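Local coordinates for protein ultraspiracle (Drosophila melanogaster, PDB 1HG4) that probably acts as a nuclear hormone receptor and transcription factor, with a helical ligand-binding domain that here holds a phospholipid in its pocket, at residues T31-G36 / V55-L60; L84-W89 / P257-F262; S154-R159 / L241-H246; M63-R68 / L263-A268. All coordinates share one frame; numbering follows the deposited sequence.

Interaction 1. Residues T31-G36 / V55-L60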
# COMPACT_ATOMS: atom_id res chain seq x y z
N THR A 31 20.38 24.30 15.23
CA THR A 31 21.82 24.40 15.07
C THR A 31 22.52 23.06 14.80
O THR A 31 23.03 22.41 15.71
CB THR A 31 22.46 25.06 16.31
OG1 THR A 31 22.23 24.23 17.45
CG2 THR A 31 21.84 26.42 16.57
N PHE A 32 22.53 22.64 13.53
CA PHE A 32 23.19 21.41 13.15
C PHE A 32 24.58 21.73 12.57
O PHE A 32 25.56 21.03 12.82
CB PHE A 32 22.36 20.66 12.10
CG PHE A 32 22.95 19.34 11.69
CD1 PHE A 32 23.35 18.42 12.65
CD2 PHE A 32 23.12 19.02 10.36
CE1 PHE A 32 23.91 17.20 12.28
CE2 PHE A 32 23.68 17.80 9.97
CZ PHE A 32 24.07 16.89 10.93
N LEU A 33 24.65 22.80 11.77
CA LEU A 33 25.91 23.20 11.18
C LEU A 33 26.56 24.26 12.05
O LEU A 33 25.88 25.03 12.72
CB LEU A 33 25.69 23.78 9.78
CG LEU A 33 25.42 22.82 8.61
CD1 LEU A 33 24.25 21.94 8.93
CD2 LEU A 33 25.14 23.62 7.36
N ARG A 34 27.88 24.27 12.03
CA ARG A 34 28.67 25.23 12.79
C ARG A 34 30.14 24.86 12.65
O ARG A 34 30.49 23.69 12.48
CB ARG A 34 28.27 25.24 14.27
CG ARG A 34 28.31 23.89 14.91
CD ARG A 34 28.59 24.02 16.39
NE ARG A 34 28.61 22.70 17.02
CZ ARG A 34 27.55 22.10 17.55
NH1 ARG A 34 26.37 22.71 17.54
NH2 ARG A 34 27.68 20.89 18.08
N VAL A 35 30.99 25.87 12.71
CA VAL A 35 32.42 25.64 12.57
C VAL A 35 33.05 25.54 13.95
O VAL A 35 32.91 26.43 14.77
CB VAL A 35 33.07 26.77 11.70
CG1 VAL A 35 32.40 28.10 11.96
CG2 VAL A 35 34.56 26.88 11.97
N GLY A 36 33.72 24.41 14.19
CA GLY A 36 34.38 24.18 15.46
C GLY A 36 35.89 24.09 15.28
O GLY A 36 36.37 24.19 14.15
N VAL A 55 22.36 30.52 8.20
CA VAL A 55 21.30 30.51 7.20
C VAL A 55 20.66 29.12 7.11
O VAL A 55 19.44 28.98 7.21
CB VAL A 55 21.84 30.90 5.81
CG1 VAL A 55 20.84 30.51 4.72
CG2 VAL A 55 22.11 32.40 5.75
N VAL A 56 21.49 28.10 6.93
CA VAL A 56 20.99 26.74 6.83
C VAL A 56 20.28 26.29 8.11
O VAL A 56 19.24 25.65 8.03
CB VAL A 56 22.13 25.76 6.51
CG1 VAL A 56 21.61 24.35 6.41
CG2 VAL A 56 22.78 26.15 5.20
N ASN A 57 20.82 26.64 9.28
CA ASN A 57 20.19 26.24 10.54
C ASN A 57 18.79 26.84 10.70
O ASN A 57 17.93 26.24 11.35
CB ASN A 57 21.06 26.62 11.75
CG ASN A 57 22.35 25.78 11.85
OD1 ASN A 57 22.38 24.62 11.46
ND2 ASN A 57 23.41 26.37 12.39
N LYS A 58 18.56 28.01 10.11
CA LYS A 58 17.25 28.64 10.18
C LYS A 58 16.28 27.95 9.21
O LYS A 58 15.10 27.77 9.50
CB LYS A 58 17.34 30.14 9.85
CG LYS A 58 18.06 30.95 10.91
CD LYS A 58 18.01 32.46 10.63
CE LYS A 58 18.79 33.22 11.72
NZ LYS A 58 18.73 34.71 11.58
N GLN A 59 16.79 27.57 8.04
CA GLN A 59 15.96 26.88 7.07
C GLN A 59 15.60 25.50 7.57
O GLN A 59 14.53 24.97 7.25
CB GLN A 59 16.69 26.80 5.72
CG GLN A 59 16.90 28.17 5.08
CD GLN A 59 17.47 28.09 3.68
OE1 GLN A 59 17.81 27.01 3.19
NE2 GLN A 59 17.59 29.24 3.04
N LEU A 60 16.48 24.91 8.39
CA LEU A 60 16.23 23.60 8.96
C LEU A 60 15.08 23.68 9.96
O LEU A 60 14.18 22.84 9.96
CB LEU A 60 17.48 23.06 9.66
CG LEU A 60 18.43 22.20 8.83
CD1 LEU A 60 19.65 21.85 9.68
CD2 LEU A 60 17.72 20.92 8.37
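This contact holds the loop that enters helix 46-68 of the nuclear receptor ligand-binding domain against that same helix. The amide of Asn57 does most of the work. Its CG stands anti to the carbonyl carbon, so the flat group points out at the loop and lies alongside the backbone of Leu33. Asn57 ND2 gives a hydrogen bond to Leu33 O at 2.8 Å. It is almost straight (177°), and the acceptor lies in the amide plane. Asn57 OD1 takes Leu33 N at 2.9 Å on an in-plane lone pair. It also takes Phe32 N at 2.9 Å, but this donor sits above the carbonyl plane, 59° out of it. Three bonds thus fix the rotation of the amide. An alanine here would lose all three and would probably let the loop drift from the helix.

Apolar groups flank the amide. Leu33 crosses Val56 obliquely, with Leu33 CD2 3.7 Å from Val56 CG1, and Val56 also touches the bound phospholipid. Phe32 CB rests on Leu60 CD1 at 3.8 Å. Its CG is anti to the backbone N (chi1 -178°), so the ring leads off to Leu258 and Leu261 of helix 258-266. Backbone hydrogen bonds pair Phe32 with Ser254 and Arg34 with Ile252. Thr31 CA packs against the amide carbon, 3.5 Å from Asn57 CG.

Interaction 2. Residues L84-W89 / P257-F262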
# COMPACT_ATOMS: atom_id res chain seq x y z
N LEU A 84 11.92 10.52 8.13
CA LEU A 84 11.54 11.24 6.91
C LEU A 84 12.32 12.53 6.78
O LEU A 84 12.80 12.85 5.70
CB LEU A 84 10.04 11.54 6.92
CG LEU A 84 9.14 10.30 6.84
CD1 LEU A 84 7.69 10.66 7.13
CD2 LEU A 84 9.28 9.68 5.47
N LEU A 85 12.44 13.27 7.88
CA LEU A 85 13.17 14.52 7.86
C LEU A 85 14.67 14.30 7.61
O LEU A 85 15.30 15.05 6.87
CB LEU A 85 12.96 15.28 9.17
CG LEU A 85 11.57 15.89 9.35
CD1 LEU A 85 11.42 16.41 10.78
CD2 LEU A 85 11.38 17.01 8.36
N LYS A 86 15.23 13.26 8.22
CA LYS A 86 16.64 12.95 8.06
C LYS A 86 16.96 12.57 6.62
O LYS A 86 18.06 12.85 6.11
CB LYS A 86 17.02 11.80 9.01
CG LYS A 86 18.42 11.27 8.82
CD LYS A 86 19.46 12.28 9.25
CE LYS A 86 20.86 11.77 8.94
NZ LYS A 86 21.05 10.37 9.47
N ALA A 87 16.01 11.94 5.95
CA ALA A 87 16.24 11.52 4.57
C ALA A 87 16.01 12.61 3.53
O ALA A 87 16.65 12.62 2.51
CB ALA A 87 15.37 10.29 4.24
N ALA A 88 15.10 13.54 3.79
CA ALA A 88 14.82 14.58 2.79
C ALA A 88 15.38 15.99 3.01
O ALA A 88 15.38 16.78 2.06
CB ALA A 88 13.29 14.66 2.56
N TRP A 89 15.86 16.33 4.21
CA TRP A 89 16.34 17.70 4.45
C TRP A 89 17.25 18.35 3.41
O TRP A 89 16.94 19.45 2.94
CB TRP A 89 16.96 17.84 5.85
CG TRP A 89 18.37 17.37 6.04
CD1 TRP A 89 18.80 16.10 6.34
CD2 TRP A 89 19.55 18.20 6.07
NE1 TRP A 89 20.16 16.09 6.56
CE2 TRP A 89 20.64 17.36 6.40
CE3 TRP A 89 19.78 19.57 5.86
CZ2 TRP A 89 21.96 17.85 6.52
CZ3 TRP A 89 21.09 20.05 5.97
CH2 TRP A 89 22.16 19.19 6.30
N PRO A 257 23.70 13.91 16.99
CA PRO A 257 23.08 13.38 15.78
C PRO A 257 21.81 14.15 15.43
O PRO A 257 20.96 14.40 16.29
CB PRO A 257 22.80 11.93 16.14
CG PRO A 257 22.54 12.00 17.62
CD PRO A 257 23.62 12.94 18.10
N LEU A 258 21.70 14.52 14.16
CA LEU A 258 20.56 15.29 13.65
C LEU A 258 19.23 14.69 14.09
O LEU A 258 18.29 15.42 14.38
CB LEU A 258 20.65 15.37 12.12
CG LEU A 258 19.68 16.27 11.33
CD1 LEU A 258 19.76 17.72 11.79
CD2 LEU A 258 20.03 16.16 9.85
N GLU A 259 19.16 13.36 14.12
CA GLU A 259 17.93 12.68 14.55
C GLU A 259 17.42 13.28 15.86
O GLU A 259 16.23 13.58 16.00
CB GLU A 259 18.16 11.19 14.77
CG GLU A 259 18.37 10.36 13.52
CD GLU A 259 19.69 10.65 12.83
OE1 GLU A 259 20.68 10.94 13.54
OE2 GLU A 259 19.73 10.56 11.58
N GLU A 260 18.33 13.45 16.82
CA GLU A 260 17.97 14.00 18.12
C GLU A 260 17.42 15.41 18.01
O GLU A 260 16.42 15.75 18.64
CB GLU A 260 19.17 13.99 19.06
CG GLU A 260 19.47 12.65 19.69
CD GLU A 260 20.72 12.69 20.56
OE1 GLU A 260 20.85 13.65 21.36
OE2 GLU A 260 21.56 11.77 20.45
N LEU A 261 18.08 16.24 17.21
CA LEU A 261 17.66 17.62 17.05
C LEU A 261 16.25 17.70 16.47
O LEU A 261 15.45 18.53 16.90
CB LEU A 261 18.67 18.38 16.18
CG LEU A 261 20.09 18.59 16.73
CD1 LEU A 261 20.73 17.27 17.11
CD2 LEU A 261 20.95 19.27 15.68
N PHE A 262 15.95 16.84 15.51
CA PHE A 262 14.63 16.81 14.89
C PHE A 262 13.59 16.35 15.91
O PHE A 262 12.52 16.94 16.06
CB PHE A 262 14.61 15.83 13.70
CG PHE A 262 15.21 16.38 12.44
CD1 PHE A 262 15.15 17.74 12.15
CD2 PHE A 262 15.80 15.52 11.51
CE1 PHE A 262 15.66 18.25 10.95
CE2 PHE A 262 16.32 16.00 10.30
CZ PHE A 262 16.25 17.37 10.02
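One salt bridge and two CH-pi contacts join helix 78-100 to the C-terminal helix 258-266. In nuclear receptors the groove of helices 46-68 and 78-100 receives coactivators, so its filling by helix 258-266 is consistent with an inactive conformation. The Lys86 chain bends at chi2 and chi4 and wraps round Glu259 OE2. Lys86 NZ donates to the syn lone pair of Glu259 OE2 at a very short 2.5 Å. The fit is tight, since Lys86 CD is also only 2.9 Å from Glu259 OE2. Trp89 NE1 meets a methyl here, not an acceptor: Leu258 CD2 lies 3.3 Å from Trp89 NE1, over a face of the indole. Phe262 lies between two aliphatic groups. Leu85 CB sits 3.8 Å from the centroid of the Phe262 ring, and Leu258 CD1 lies over the opposite face, toward the rim. Backbone groups pair within the helix. Pro257, at the N-cap position, offers its O to Glu260 N at 2.8 Å, and Leu258 O accepts from Phe262 N. Glu260 OE1 forms a salt bridge with Arg256.

The two helix segments cross at 116°, with axes 9.9 Å apart. Helix 46-68 packs on both: its Leu60 and Met63 meet Trp89, Val64 meets Phe262, and Ala67 meets Leu85.

Interaction 3. Residues S154-R159 / L241-H246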
# COMPACT_ATOMS: atom_id res chain seq x y z
N SER A 154 33.03 24.44 -6.56
CA SER A 154 32.42 24.95 -7.76
C SER A 154 31.73 23.86 -8.58
O SER A 154 30.84 24.17 -9.38
CB SER A 154 33.47 25.66 -8.61
OG SER A 154 34.57 24.80 -8.90
N ALA A 155 32.13 22.61 -8.42
CA ALA A 155 31.52 21.52 -9.19
C ALA A 155 30.06 21.32 -8.75
O ALA A 155 29.17 21.14 -9.59
CB ALA A 155 32.30 20.22 -8.99
N ILE A 156 29.83 21.36 -7.44
CA ILE A 156 28.49 21.20 -6.91
C ILE A 156 27.71 22.49 -7.12
O ILE A 156 26.48 22.48 -7.16
CB ILE A 156 28.53 20.82 -5.42
CG1 ILE A 156 27.40 19.85 -5.12
CG2 ILE A 156 28.40 22.06 -4.54
CD1 ILE A 156 27.65 19.00 -3.91
N PHE A 157 28.43 23.59 -7.26
CA PHE A 157 27.83 24.91 -7.51
C PHE A 157 27.28 24.86 -8.93
O PHE A 157 26.15 25.26 -9.20
CB PHE A 157 28.93 25.99 -7.40
CG PHE A 157 28.46 27.41 -7.66
CD1 PHE A 157 28.31 27.89 -8.97
CD2 PHE A 157 28.25 28.29 -6.60
CE1 PHE A 157 27.98 29.23 -9.21
CE2 PHE A 157 27.92 29.63 -6.83
CZ PHE A 157 27.78 30.11 -8.14
N ASP A 158 28.10 24.35 -9.84
CA ASP A 158 27.70 24.27 -11.24
C ASP A 158 26.56 23.32 -11.55
O ASP A 158 25.61 23.70 -12.22
CB ASP A 158 28.90 23.92 -12.13
CG ASP A 158 29.81 25.09 -12.37
OD1 ASP A 158 29.29 26.21 -12.60
OD2 ASP A 158 31.04 24.91 -12.32
N ARG A 159 26.63 22.08 -11.07
CA ARG A 159 25.54 21.17 -11.40
C ARG A 159 24.22 21.56 -10.77
O ARG A 159 23.17 21.22 -11.29
CB ARG A 159 25.92 19.71 -11.13
CG ARG A 159 26.76 19.41 -9.93
CD ARG A 159 27.32 17.98 -10.05
NE ARG A 159 26.33 17.02 -10.56
CZ ARG A 159 25.91 15.94 -9.92
NH1 ARG A 159 26.39 15.63 -8.71
NH2 ARG A 159 24.99 15.15 -10.47
N LEU A 241 23.40 14.10 -2.41
CA LEU A 241 24.31 13.15 -1.77
C LEU A 241 25.74 13.71 -1.73
O LEU A 241 26.46 13.49 -0.75
CB LEU A 241 24.27 11.81 -2.50
CG LEU A 241 22.96 11.02 -2.30
CD1 LEU A 241 22.89 9.81 -3.23
CD2 LEU A 241 22.84 10.59 -0.83
N LYS A 242 26.16 14.42 -2.78
CA LYS A 242 27.50 15.00 -2.81
C LYS A 242 27.61 16.12 -1.76
O LYS A 242 28.65 16.26 -1.12
CB LYS A 242 27.82 15.57 -4.20
CG LYS A 242 27.43 14.65 -5.34
CD LYS A 242 28.08 13.26 -5.24
CE LYS A 242 27.36 12.25 -6.15
NZ LYS A 242 27.37 12.70 -7.57
N CYS A 243 26.54 16.90 -1.59
CA CYS A 243 26.54 17.98 -0.60
C CYS A 243 26.81 17.40 0.78
O CYS A 243 27.59 17.95 1.56
CB CYS A 243 25.20 18.71 -0.57
SG CYS A 243 24.99 19.82 -1.92
N GLN A 244 26.13 16.31 1.09
CA GLN A 244 26.32 15.68 2.38
C GLN A 244 27.77 15.26 2.55
O GLN A 244 28.33 15.44 3.63
CB GLN A 244 25.42 14.46 2.53
CG GLN A 244 25.34 14.01 3.96
CD GLN A 244 24.36 12.91 4.13
OE1 GLN A 244 24.60 11.79 3.68
NE2 GLN A 244 23.22 13.22 4.75
N ASP A 245 28.36 14.69 1.50
CA ASP A 245 29.76 14.27 1.57
C ASP A 245 30.65 15.45 1.92
O ASP A 245 31.54 15.34 2.76
CB ASP A 245 30.22 13.66 0.24
CG ASP A 245 29.78 12.22 0.06
OD1 ASP A 245 29.57 11.53 1.07
OD2 ASP A 245 29.67 11.77 -1.10
N HIS A 246 30.42 16.58 1.28
CA HIS A 246 31.18 17.79 1.57
C HIS A 246 31.03 18.20 3.02
O HIS A 246 32.01 18.58 3.67
CB HIS A 246 30.72 18.93 0.67
CG HIS A 246 31.34 18.90 -0.69
ND1 HIS A 246 32.68 19.15 -0.90
CD2 HIS A 246 30.82 18.63 -1.91
CE1 HIS A 246 32.96 19.03 -2.18
NE2 HIS A 246 31.84 18.72 -2.82
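Two nearly antiparallel helix segments, at 156° with axes 10.8 Å apart, meet mainly round Ile156. Ile156 packs on helix 225-250 as a knob in the hole formed by Ile239, Lys242, Cys243 and His246. Its chi1 of -144° lies off any staggered position, while chi2 is close to extended. This pushes CD1 straight at the other backbone. Ile156 CD1 comes within 3.3 Å of Cys243 N. It also lies 3.4 Å from Cys243 SG and 3.4 Å from Lys242 CB, so one methyl is packed tightly on several sides. His246 meets it with a ring edge, with His246 CD2 3.8 Å from Ile156 CD1. Both Cys243 and His246 hold their first side-chain group anti to the carbonyl carbon.

Beside this apolar point two cationic chains cross at about a right angle. Arg159 bends at chi3 (-41°), and Lys242 bends at chi2 and chi4. Arg159 NH1 and Lys242 NZ stand 3.3 Å apart. Both are donors, so this is no hydrogen bond, and the like charges would probably repel. Each has help elsewhere: Arg159 NE forms a salt bridge with Glu163, and Lys242 NZ has a weak hydrogen bond to Ser238 OG. Lys242 CG lies at the edge of the guanidinium.

Around the contact, Cys243 also packs on Ile90 and Ile94 of helix 78-100. His246 touches the bound phospholipid, and Cys243 belongs to its pocket. Ser154 and Phe157 also pack against helix 145-151. Helix 154-171 thus touches both helix 145-151 and helix 225-250.

Interaction 4. Residues M63-R68 / L263-A268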
# COMPACT_ATOMS: atom_id res chain seq x y z
N MET A 63 11.95 24.03 8.14
CA MET A 63 11.61 22.77 7.49
C MET A 63 10.82 21.88 8.42
O MET A 63 9.82 21.28 8.02
CB MET A 63 12.87 22.04 7.05
CG MET A 63 12.58 20.74 6.32
SD MET A 63 14.04 19.74 6.12
CE MET A 63 15.07 20.88 5.14
N VAL A 64 11.27 21.78 9.67
CA VAL A 64 10.60 20.96 10.66
C VAL A 64 9.16 21.44 10.87
O VAL A 64 8.23 20.63 10.90
CB VAL A 64 11.36 20.98 12.01
CG1 VAL A 64 10.55 20.31 13.10
CG2 VAL A 64 12.70 20.28 11.84
N GLU A 65 8.97 22.76 10.97
CA GLU A 65 7.63 23.31 11.16
C GLU A 65 6.80 23.12 9.90
O GLU A 65 5.58 22.97 9.96
CB GLU A 65 7.70 24.78 11.53
CG GLU A 65 8.36 25.04 12.89
CD GLU A 65 7.82 24.18 14.01
OE1 GLU A 65 6.58 24.03 14.14
OE2 GLU A 65 8.63 23.64 14.78
N TYR A 66 7.48 23.10 8.76
CA TYR A 66 6.82 22.88 7.48
C TYR A 66 6.20 21.48 7.47
O TYR A 66 5.01 21.32 7.18
CB TYR A 66 7.84 23.02 6.35
CG TYR A 66 7.53 22.23 5.10
CD1 TYR A 66 6.48 22.59 4.26
CD2 TYR A 66 8.33 21.14 4.74
CE1 TYR A 66 6.22 21.87 3.08
CE2 TYR A 66 8.08 20.42 3.57
CZ TYR A 66 7.03 20.79 2.74
OH TYR A 66 6.85 20.10 1.57
N ALA A 67 7.02 20.47 7.79
CA ALA A 67 6.55 19.08 7.83
C ALA A 67 5.45 18.92 8.88
O ALA A 67 4.51 18.16 8.70
CB ALA A 67 7.71 18.14 8.14
N ARG A 68 5.58 19.65 9.97
CA ARG A 68 4.60 19.56 11.03
C ARG A 68 3.19 19.94 10.56
O ARG A 68 2.20 19.40 11.05
CB ARG A 68 5.01 20.46 12.20
CG ARG A 68 3.91 20.67 13.21
CD ARG A 68 4.38 20.40 14.60
NE ARG A 68 5.39 21.34 15.07
CZ ARG A 68 6.11 21.12 16.17
NH1 ARG A 68 5.92 20.01 16.86
NH2 ARG A 68 7.03 22.00 16.56
N LEU A 263 13.93 15.28 16.61
CA LEU A 263 13.04 14.71 17.63
C LEU A 263 12.68 15.75 18.68
O LEU A 263 11.53 15.84 19.11
CB LEU A 263 13.72 13.53 18.30
CG LEU A 263 12.87 12.31 18.65
CD1 LEU A 263 13.71 11.36 19.49
CD2 LEU A 263 11.62 12.72 19.41
N GLU A 264 13.68 16.53 19.10
CA GLU A 264 13.47 17.53 20.13
C GLU A 264 12.58 18.68 19.67
O GLU A 264 11.75 19.15 20.45
CB GLU A 264 14.82 18.04 20.63
CG GLU A 264 15.74 16.89 21.08
CD GLU A 264 17.03 17.36 21.74
OE1 GLU A 264 17.63 18.35 21.25
OE2 GLU A 264 17.44 16.72 22.74
N GLN A 265 12.73 19.12 18.42
CA GLN A 265 11.87 20.21 17.96
C GLN A 265 10.45 19.68 17.78
O GLN A 265 9.48 20.37 18.11
CB GLN A 265 12.37 20.81 16.64
CG GLN A 265 11.69 22.14 16.31
CD GLN A 265 12.21 22.79 15.04
OE1 GLN A 265 13.40 22.73 14.75
NE2 GLN A 265 11.32 23.44 14.29
N LEU A 266 10.33 18.47 17.26
CA LEU A 266 9.01 17.88 17.06
C LEU A 266 8.26 17.72 18.37
O LEU A 266 7.08 18.05 18.45
CB LEU A 266 9.12 16.53 16.33
CG LEU A 266 9.39 16.64 14.83
CD1 LEU A 266 9.69 15.28 14.25
CD2 LEU A 266 8.21 17.28 14.15
N GLU A 267 8.95 17.22 19.40
CA GLU A 267 8.33 17.01 20.70
C GLU A 267 8.01 18.31 21.40
O GLU A 267 7.41 18.33 22.47
CB GLU A 267 9.23 16.16 21.60
CG GLU A 267 9.40 14.72 21.14
CD GLU A 267 10.33 13.92 22.04
OE1 GLU A 267 11.50 14.35 22.22
OE2 GLU A 267 9.92 12.86 22.56
N ALA A 268 8.40 19.42 20.78
CA ALA A 268 8.15 20.72 21.37
C ALA A 268 7.03 21.41 20.61
O ALA A 268 6.74 21.07 19.47
CB ALA A 268 9.41 21.56 21.31
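Gln265 reaches from helix 258-266, the last helix of this nuclear receptor ligand-binding domain, to the end of helix 46-68. Its CG is anti to the backbone N (chi1 -167°), and the chain runs extended beyond it. Gln265 CB lies 4.0 Å from Val64 CG1. CG passes the same methyl and comes near Glu65 OE2. Gln265 CD packs on Val64 CB at 3.6 Å, the two side chains meeting tip to tip. At the tip the branches part. Gln265 OE1 faces Val64 CG2 at 3.9 Å. Gln265 NE2 gives Glu65 OE2 a nearly straight hydrogen bond of 2.7 Å (170°), and also bonds Phe61 O. The Glu65 carboxylate and the amide are nearly coplanar, and the bond uses the anti lone pair of OE2.

Glu65 is also gripped by Arg68, one turn on. Arg68 NH2 takes the syn lone pair of Glu65 OE2 at 2.9 Å, and Arg68 NE meets Glu65 OE1 at 3.1 Å from above the carboxylate plane. The guanidinium turns an edge to the C-terminal end of helix 258-266, where the arginine binds backbone carbonyls. Arg68 NH1 makes weak bonds of 2.8 Å to Leu266 O and 2.9 Å to Ala268 O, and Arg68 NH2 makes weak ones to Ala268 O and Gln265 O. An alanine at Glu65 would lose the carboxylate and would probably leave both Arg68 and Gln265 poorly held.

Glu65 is buried, and its pairing with Arg68 probably keeps it ionised. The positive charge would probably suit the carbonyls at the helix end, consistent with helix 258-266 being held on helix 46-68.

Interactions 1, 2 and 4 form a continuous patch around helix 258-266. Interactions 2 and 4 have centres about 10 Å apart and share that helix. They touch where Phe262 CD1 meets Val64 CG2 at 3.5 Å. Interactions 1 and 4 share helix 46-68. Interaction 1 meets interaction 2 where Leu60 CD2 lies 3.5 Å from Trp89 CE3, and where Phe32 CE2 lies 3.9 Å from Trp89 CZ2. Interaction 3 does not touch the others. Its nearest atoms are about 5 Å from interaction 2 and about 11 Å from interaction 4. The phospholipid links the distant parts: the side chains of Val56, Trp89 and His246 each come within about 4 Å of it, while that of Val64 stays about 13 Å away.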